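Local coordinates for protein N-acetyltransferase (Staphylococcus aureus subsp. aureus, PDB 4LUA) that probably transfers an acetyl group from acetyl-coenzyme A to an amine of its substrate, at residues Glu27-Asp32 with Lys130-Ala135; Asn146-Gly151 with Phe155-Leu160; Lys54-Gly59 with Ile107-Gln112. All coordinates share one frame; numbering follows the deposited sequence. Where two conformers were deposited one is given.

Overall arrangement
Contacts 1 and 2 lie side by side, their centres about 13 Å apart, and touch: Y133 packs on L160, K130 on H158, D32 on F155 and Q31 on I148. Contact 3 sits across the chain's centre, with no atom nearer than about 7 Å to contact 1 or 10 Å to contact 2. Its segments fall between those of contact 1 in sequence. Contact 1 is fully buried and aromatic, joining a loop to helix 127-135. Contact 3, partly buried, repeats an edge-to-face ring pair between helix 96-112 and strand 55-62. Contact 2 differs: a partly buried hairpin at a sheet margin, held by backbone hydrogen bonds, an aspartate-to-amide bond and waters, with apolar packing on one face.

Contact 1 of 3, residues Glu27-Asp32 with Lys130-Ala135; sequences EEFTQD and KVFYSA
F29 drives the far end of its ring against one face of F132. The planes stand at 64° with centroids 4.7 Å apart, an edge-to-face pair in which CZ and CE2 of F29 do the touching. F29 CE2 comes to 3.5 Å from F132 CD1, while F29 CZ lies above the F132 plane, displaced toward its rim. Both rings are swung away from their own backbone nitrogens (F29 chi1 -176°, F132 chi1 163°), which sends each across the gap. Buried phenylalanine leaves no polar atom to satisfy, and its C-H edge suits a pi face. One helical step on, Y133 offers its ring obliquely to T30, with Y133 CE2 4.0 Å from T30 CG2.

The other branch of T30 faces its own turn: T30 OG1 donates to E28 OE1 at 2.6 Å, on the syn side of the carboxylate. The backbone T30 N reaches the same oxygen from above that plane, at 2.8 Å. With N89 N on E28 OE2, these hold the carboxylate. E28 to Q31 form a type I beta turn, and F29 and T30 bond by backbone to N89 and V123, so in this GNAT fold the turn links the edge strands of both sheets.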
# COMPACT_ATOMS: atom_id res chain seq x y z
N GLU A 27 -4.15 -11.37 -0.14
CA GLU A 27 -2.80 -11.13 -0.64
C GLU A 27 -2.53 -9.61 -0.75
O GLU A 27 -3.25 -8.86 -1.46
CB GLU A 27 -2.65 -11.76 -2.03
CG GLU A 27 -1.31 -11.58 -2.68
CD GLU A 27 -1.21 -12.19 -4.09
OE1 GLU A 27 -2.05 -13.07 -4.43
OE2 GLU A 27 -0.29 -11.78 -4.82
N GLU A 28 -1.49 -9.16 -0.07
CA GLU A 28 -1.05 -7.76 -0.20
C GLU A 28 -0.20 -7.62 -1.47
O GLU A 28 0.61 -8.49 -1.77
CB GLU A 28 -0.21 -7.40 1.04
CG GLU A 28 -0.19 -5.92 1.44
CD GLU A 28 0.92 -5.13 0.79
OE1 GLU A 28 1.74 -5.69 0.07
OE2 GLU A 28 0.94 -3.89 1.02
N PHE A 29 -0.43 -6.52 -2.21
CA PHE A 29 0.15 -6.42 -3.58
C PHE A 29 1.68 -6.53 -3.65
O PHE A 29 2.19 -7.00 -4.68
CB PHE A 29 -0.29 -5.03 -4.11
CG PHE A 29 0.12 -4.76 -5.54
CD1 PHE A 29 -0.68 -5.20 -6.57
CD2 PHE A 29 1.28 -4.05 -5.80
CE1 PHE A 29 -0.30 -4.91 -7.94
CE2 PHE A 29 1.66 -3.80 -7.14
CZ PHE A 29 0.86 -4.22 -8.16
N THR A 30 2.39 -6.10 -2.60
CA THR A 30 3.86 -6.18 -2.61
C THR A 30 4.39 -7.34 -1.85
O THR A 30 5.62 -7.48 -1.77
CB THR A 30 4.48 -4.90 -1.96
OG1 THR A 30 4.11 -4.77 -0.57
CG2 THR A 30 3.97 -3.66 -2.71
N GLN A 31 3.54 -8.22 -1.31
CA GLN A 31 4.03 -9.36 -0.53
C GLN A 31 3.86 -10.65 -1.32
O GLN A 31 3.95 -10.64 -2.55
CB GLN A 31 3.36 -9.41 0.84
CG GLN A 31 3.65 -8.11 1.57
CD GLN A 31 3.00 -7.98 2.94
OE1 GLN A 31 2.18 -8.81 3.40
NE2 GLN A 31 3.36 -6.87 3.61
N ASP A 32 3.70 -11.79 -0.65
CA ASP A 32 3.71 -13.04 -1.39
C ASP A 32 2.29 -13.58 -1.63
O ASP A 32 1.35 -13.29 -0.89
CB ASP A 32 4.53 -14.05 -0.56
CG ASP A 32 4.61 -15.43 -1.19
OD1 ASP A 32 5.39 -15.57 -2.17
OD2 ASP A 32 3.94 -16.41 -0.69
N LYS A 130 7.50 -5.04 -8.49
CA LYS A 130 8.65 -4.15 -8.71
C LYS A 130 8.53 -3.45 -10.07
O LYS A 130 8.73 -2.23 -10.17
CB LYS A 130 9.96 -4.96 -8.62
CG LYS A 130 11.22 -4.08 -8.47
CD LYS A 130 12.48 -4.91 -8.10
CE LYS A 130 13.49 -4.98 -9.27
NZ LYS A 130 14.28 -6.29 -9.22
N VAL A 131 8.16 -4.18 -11.14
CA VAL A 131 7.98 -3.55 -12.45
C VAL A 131 6.84 -2.53 -12.46
O VAL A 131 6.95 -1.46 -13.08
CB VAL A 131 7.78 -4.64 -13.53
CG1 VAL A 131 7.25 -4.03 -14.84
CG2 VAL A 131 9.12 -5.34 -13.76
N PHE A 132 5.76 -2.86 -11.74
CA PHE A 132 4.63 -1.94 -11.62
C PHE A 132 5.13 -0.61 -11.00
O PHE A 132 4.82 0.48 -11.52
CB PHE A 132 3.57 -2.63 -10.74
CG PHE A 132 2.55 -1.69 -10.19
CD1 PHE A 132 2.76 -1.05 -8.93
CD2 PHE A 132 1.34 -1.48 -10.87
CE1 PHE A 132 1.75 -0.16 -8.44
CE2 PHE A 132 0.34 -0.65 -10.32
CZ PHE A 132 0.58 0.02 -9.15
N TYR A 133 5.90 -0.71 -9.92
CA TYR A 133 6.35 0.53 -9.28
C TYR A 133 7.38 1.27 -10.07
O TYR A 133 7.40 2.51 -10.10
CB TYR A 133 6.94 0.21 -7.88
CG TYR A 133 5.89 0.34 -6.80
CD1 TYR A 133 5.57 1.61 -6.34
CD2 TYR A 133 5.29 -0.77 -6.20
CE1 TYR A 133 4.63 1.79 -5.33
CE2 TYR A 133 4.36 -0.58 -5.17
CZ TYR A 133 4.09 0.71 -4.76
OH TYR A 133 3.21 0.90 -3.71
N SER A 134 8.25 0.54 -10.78
CA SER A 134 9.24 1.20 -11.64
C SER A 134 8.52 1.99 -12.74
O SER A 134 8.94 3.10 -13.12
CB SER A 134 10.17 0.14 -12.29
OG SER A 134 11.07 0.76 -13.18
N ALA A 135 7.42 1.43 -13.24
CA ALA A 135 6.71 2.10 -14.32
C ALA A 135 6.08 3.42 -13.83
O ALA A 135 5.80 4.33 -14.64
CB ALA A 135 5.61 1.17 -14.88

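Contact 2 of 3, residues Asn146-Gly151 with Phe155-Leu160; sequences NAIKIG and FDEHWL
I148 lays its CG2 methyl over the carboxylate carbon of E157, 3.7 Å from E157 CD, and the same methyl lies 3.8 Å from F155 CB. These residues belong to the antiparallel hairpin of strands 139-150 and 153-163, at a classic beta bulge: A147 and I148 together face the single residue F155. The carbonyl F155 O therefore meets two amides. I148 N gives the straighter bond, in the carbonyl plane, whereas A147 N is bent to 125° and weak. In return F155 N donates to I148 O at 2.9 Å, which completes the hydrogen-bonded pair of I148 and F155.

In the bulge A147 points its methyl toward the partner strand, and this small group fits tightly there, with A147 CB 3.3 Å from E157 OE1. The extended E157 chain thus runs past aliphatic groups on its way to a weak hydrogen bond between E157 OE2 and S121 OG. Nearer the hairpin end, I150 crosses the F155 ring at about a right angle; CG1 lies beside its own backbone N (chi1 -61°), and the terminal CD1 reaches F155 CD1 at 3.6 Å. I148 meets Q31 and Q37, I150 meets Y35, and F155 packs on V123, so bulky apolar side chains suit this face.

At the other end the chemistry is polar and wet. Two waters span N146 OD1 and D156 OD1, the second holding N146 only weakly. D156 OD1 also accepts a hydrogen bond from N146 N through its anti lone pair, at 2.9 Å and 165°.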
# COMPACT_ATOMS: atom_id res chain seq x y z
N ASN A 146 15.71 -10.39 5.40
CA ASN A 146 14.83 -10.60 6.56
C ASN A 146 14.12 -9.29 6.96
O ASN A 146 14.05 -8.93 8.15
CB ASN A 146 15.63 -11.16 7.73
CG ASN A 146 16.35 -12.44 7.35
OD1 ASN A 146 15.75 -13.32 6.72
ND2 ASN A 146 17.64 -12.54 7.68
N ALA A 147 13.65 -8.56 5.96
CA ALA A 147 13.11 -7.22 6.17
C ALA A 147 11.73 -7.32 6.76
O ALA A 147 11.27 -6.37 7.41
CB ALA A 147 13.07 -6.47 4.85
N ILE A 148 11.03 -8.43 6.50
CA ILE A 148 9.69 -8.52 7.05
C ILE A 148 9.44 -9.94 7.55
O ILE A 148 9.94 -10.89 6.96
CB ILE A 148 8.63 -8.10 5.99
CG1 ILE A 148 7.24 -8.11 6.58
CG2 ILE A 148 8.61 -9.07 4.80
CD1 ILE A 148 6.19 -7.38 5.63
N LYS A 149 8.67 -10.08 8.62
CA LYS A 149 8.30 -11.42 9.08
C LYS A 149 6.81 -11.59 8.92
O LYS A 149 6.02 -10.84 9.53
CB LYS A 149 8.68 -11.60 10.56
CG LYS A 149 8.53 -13.02 11.06
CD LYS A 149 9.02 -13.11 12.52
CE LYS A 149 9.02 -14.55 12.99
NZ LYS A 149 9.21 -14.64 14.46
N ILE A 150 6.39 -12.59 8.14
CA ILE A 150 4.97 -12.82 7.89
C ILE A 150 4.61 -14.13 8.52
O ILE A 150 4.99 -15.19 8.04
CB ILE A 150 4.68 -12.81 6.37
CG1 ILE A 150 5.04 -11.44 5.78
CG2 ILE A 150 3.21 -13.18 6.08
CD1 ILE A 150 5.16 -11.39 4.20
N GLY A 151 3.90 -14.04 9.65
CA GLY A 151 3.61 -15.21 10.45
C GLY A 151 4.92 -15.63 11.05
O GLY A 151 5.54 -14.84 11.76
N PHE A 155 10.92 -12.72 4.98
CA PHE A 155 11.19 -12.42 3.57
C PHE A 155 12.20 -11.31 3.44
O PHE A 155 12.21 -10.33 4.23
CB PHE A 155 9.91 -12.00 2.83
CG PHE A 155 8.92 -13.15 2.64
CD1 PHE A 155 8.05 -13.49 3.64
CD2 PHE A 155 8.90 -13.87 1.46
CE1 PHE A 155 7.14 -14.56 3.47
CE2 PHE A 155 7.99 -14.91 1.28
CZ PHE A 155 7.12 -15.24 2.29
N ASP A 156 13.05 -11.46 2.41
CA ASP A 156 13.90 -10.33 2.00
C ASP A 156 13.06 -9.35 1.15
O ASP A 156 12.09 -9.74 0.50
CB ASP A 156 15.02 -10.84 1.09
CG ASP A 156 15.88 -11.88 1.73
OD1 ASP A 156 15.95 -11.95 2.99
OD2 ASP A 156 16.49 -12.68 0.95
N GLU A 157 13.39 -8.06 1.20
CA GLU A 157 12.64 -7.08 0.43
C GLU A 157 13.54 -6.13 -0.32
O GLU A 157 14.63 -5.75 0.19
CB GLU A 157 11.76 -6.24 1.34
CG GLU A 157 10.63 -7.06 1.95
CD GLU A 157 9.68 -6.23 2.67
OE1 GLU A 157 10.07 -5.56 3.69
OE2 GLU A 157 8.51 -6.20 2.24
N HIS A 158 13.05 -5.69 -1.47
CA HIS A 158 13.61 -4.51 -2.15
C HIS A 158 12.92 -3.28 -1.58
O HIS A 158 11.72 -3.28 -1.27
CB HIS A 158 13.42 -4.52 -3.66
CG HIS A 158 14.25 -5.56 -4.34
ND1 HIS A 158 13.71 -6.69 -4.91
CD2 HIS A 158 15.60 -5.68 -4.44
CE1 HIS A 158 14.68 -7.45 -5.38
NE2 HIS A 158 15.85 -6.89 -5.07
N TRP A 159 13.69 -2.19 -1.43
CA TRP A 159 13.09 -0.93 -1.06
C TRP A 159 13.21 -0.02 -2.28
O TRP A 159 14.25 0.04 -2.92
CB TRP A 159 13.94 -0.29 0.08
CG TRP A 159 13.60 -0.90 1.39
CD1 TRP A 159 14.27 -1.95 2.05
CD2 TRP A 159 12.48 -0.54 2.21
NE1 TRP A 159 13.60 -2.21 3.24
CE2 TRP A 159 12.51 -1.38 3.36
CE3 TRP A 159 11.46 0.41 2.08
CZ2 TRP A 159 11.54 -1.27 4.39
CZ3 TRP A 159 10.51 0.53 3.10
CH2 TRP A 159 10.57 -0.33 4.23
N LEU A 160 12.12 0.69 -2.61
CA LEU A 160 12.12 1.65 -3.71
C LEU A 160 11.66 2.98 -3.17
O LEU A 160 10.95 3.03 -2.17
CB LEU A 160 11.09 1.19 -4.78
CG LEU A 160 11.56 0.02 -5.69
CD1 LEU A 160 11.53 -1.32 -4.93
CD2 LEU A 160 10.60 -0.10 -6.95
O HOH W 1 14.23 -13.75 4.40
O HOH W 2 17.60 -13.80 3.93

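Contact 3 of 3, residues Lys54-Gly59 with Ile107-Gln112; sequences KCIVFG and INYARQ
Y109 has the most surface buried here, and its phenol ring is met by two residues of strand 55-62, I56 and F58. F58 points its CZ at the middle of one Y109 face, standing 3.8 Å above that plane. The six ring carbons of Y109 are therefore nearly equidistant from it, the closest being Y109 CG, 3.9 Å from F58 CZ. The planes are inclined at 67° and the centroids 5.1 Å apart, so the pair is edge-to-face: the C-H at the F58 tip meets the pi cloud of the tyrosine.

I56 comes head-on toward Y109, on the same side of the ring as F58, and meets its hydroxyl end. Its CG1 branch runs away from the backbone N (chi1 -178°), carrying CD1 to 3.7 Å from Y109 CZ and a close 3.2 Å from Y109 OH. Isoleucine suits this position because its long branch reaches beyond the ring centre that F58 CZ meets. Tyrosine suits the partly exposed site too, joining an apolar face to a polar tip.

The contact lays the C-terminal end of helix 96-112 on strand 55-62 of the four-stranded antiparallel sheet. L72 of adjacent strand 65-75 touches both I56 and Y109, and F105, one helical turn earlier, packs edge-to-face with F58.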
# COMPACT_ATOMS: atom_id res chain seq x y z
N LYS A 54 0.45 9.29 12.57
CA LYS A 54 -0.04 9.69 11.25
C LYS A 54 -0.03 8.55 10.20
O LYS A 54 1.00 8.00 9.77
CB LYS A 54 0.65 10.96 10.71
CG LYS A 54 -0.07 11.68 9.54
CD LYS A 54 -1.22 12.63 10.01
CE LYS A 54 -2.63 12.12 9.60
NZ LYS A 54 -3.37 13.02 8.63
N CYS A 55 -1.24 8.22 9.81
CA CYS A 55 -1.50 7.21 8.82
C CYS A 55 -2.77 7.65 8.17
O CYS A 55 -3.80 7.80 8.88
CB CYS A 55 -1.80 5.89 9.52
SG CYS A 55 -1.89 4.50 8.42
N ILE A 56 -2.75 7.85 6.88
CA ILE A 56 -3.97 8.15 6.15
C ILE A 56 -4.25 6.96 5.24
O ILE A 56 -3.36 6.42 4.58
CB ILE A 56 -3.88 9.46 5.35
CG1 ILE A 56 -5.22 9.73 4.66
CG2 ILE A 56 -2.87 9.38 4.24
CD1 ILE A 56 -5.36 11.13 4.11
N VAL A 57 -5.50 6.52 5.23
CA VAL A 57 -5.92 5.34 4.46
C VAL A 57 -6.86 5.70 3.34
O VAL A 57 -7.83 6.45 3.53
CB VAL A 57 -6.62 4.32 5.42
CG1 VAL A 57 -7.02 3.04 4.64
CG2 VAL A 57 -5.71 4.00 6.62
N PHE A 58 -6.58 5.18 2.13
CA PHE A 58 -7.41 5.51 0.98
C PHE A 58 -8.12 4.27 0.48
O PHE A 58 -7.50 3.15 0.49
CB PHE A 58 -6.48 6.01 -0.14
CG PHE A 58 -5.64 7.21 0.29
CD1 PHE A 58 -6.30 8.41 0.53
CD2 PHE A 58 -4.24 7.14 0.43
CE1 PHE A 58 -5.58 9.54 0.95
CE2 PHE A 58 -3.50 8.28 0.82
CZ PHE A 58 -4.16 9.46 1.08
N GLY A 59 -9.35 4.47 -0.02
CA GLY A 59 -10.08 3.35 -0.63
C GLY A 59 -10.57 3.70 -2.02
O GLY A 59 -10.98 4.82 -2.25
N ILE A 107 1.06 9.50 -5.03
CA ILE A 107 2.17 10.38 -5.39
C ILE A 107 1.70 11.83 -5.41
O ILE A 107 2.36 12.74 -4.82
CB ILE A 107 2.73 10.03 -6.78
CG1 ILE A 107 3.45 8.68 -6.73
CG2 ILE A 107 3.73 11.09 -7.23
CD1 ILE A 107 3.65 8.00 -8.15
N ASN A 108 0.54 12.11 -6.06
CA ASN A 108 0.10 13.52 -6.02
C ASN A 108 -0.33 14.04 -4.65
O ASN A 108 -0.10 15.18 -4.32
CB ASN A 108 -1.06 13.75 -7.04
CG ASN A 108 -0.59 13.71 -8.46
OD1 ASN A 108 0.28 14.50 -8.84
ND2 ASN A 108 -1.11 12.77 -9.26
N TYR A 109 -1.01 13.19 -3.87
CA TYR A 109 -1.38 13.57 -2.52
C TYR A 109 -0.14 13.95 -1.73
O TYR A 109 -0.08 14.98 -1.02
CB TYR A 109 -2.15 12.40 -1.88
CG TYR A 109 -2.45 12.66 -0.43
CD1 TYR A 109 -3.67 13.23 -0.06
CD2 TYR A 109 -1.51 12.34 0.55
CE1 TYR A 109 -3.93 13.53 1.28
CE2 TYR A 109 -1.73 12.62 1.88
CZ TYR A 109 -2.95 13.21 2.24
OH TYR A 109 -3.25 13.50 3.57
N ALA A 110 0.88 13.12 -1.83
CA ALA A 110 2.11 13.37 -1.10
C ALA A 110 2.80 14.65 -1.55
O ALA A 110 3.27 15.47 -0.72
CB ALA A 110 3.03 12.19 -1.30
N ARG A 111 2.87 14.86 -2.86
CA ARG A 111 3.48 16.08 -3.37
C ARG A 111 2.72 17.31 -2.86
O ARG A 111 3.32 18.29 -2.43
CB ARG A 111 3.54 16.07 -4.88
CG ARG A 111 4.40 17.24 -5.37
CD ARG A 111 4.37 17.33 -6.88
NE ARG A 111 5.00 16.17 -7.51
CZ ARG A 111 4.31 15.19 -8.09
NH1 ARG A 111 2.97 15.23 -8.07
NH2 ARG A 111 4.95 14.16 -8.65
N GLN A 112 1.40 17.20 -2.82
CA GLN A 112 0.60 18.35 -2.38
C GLN A 112 0.68 18.66 -0.91
O GLN A 112 0.39 19.80 -0.49
CB GLN A 112 -0.83 18.14 -2.74
CG GLN A 112 -0.93 18.28 -4.15
CD GLN A 112 -2.26 17.93 -4.60
OE1 GLN A 112 -3.16 17.71 -3.77
NE2 GLN A 112 -2.43 17.88 -5.89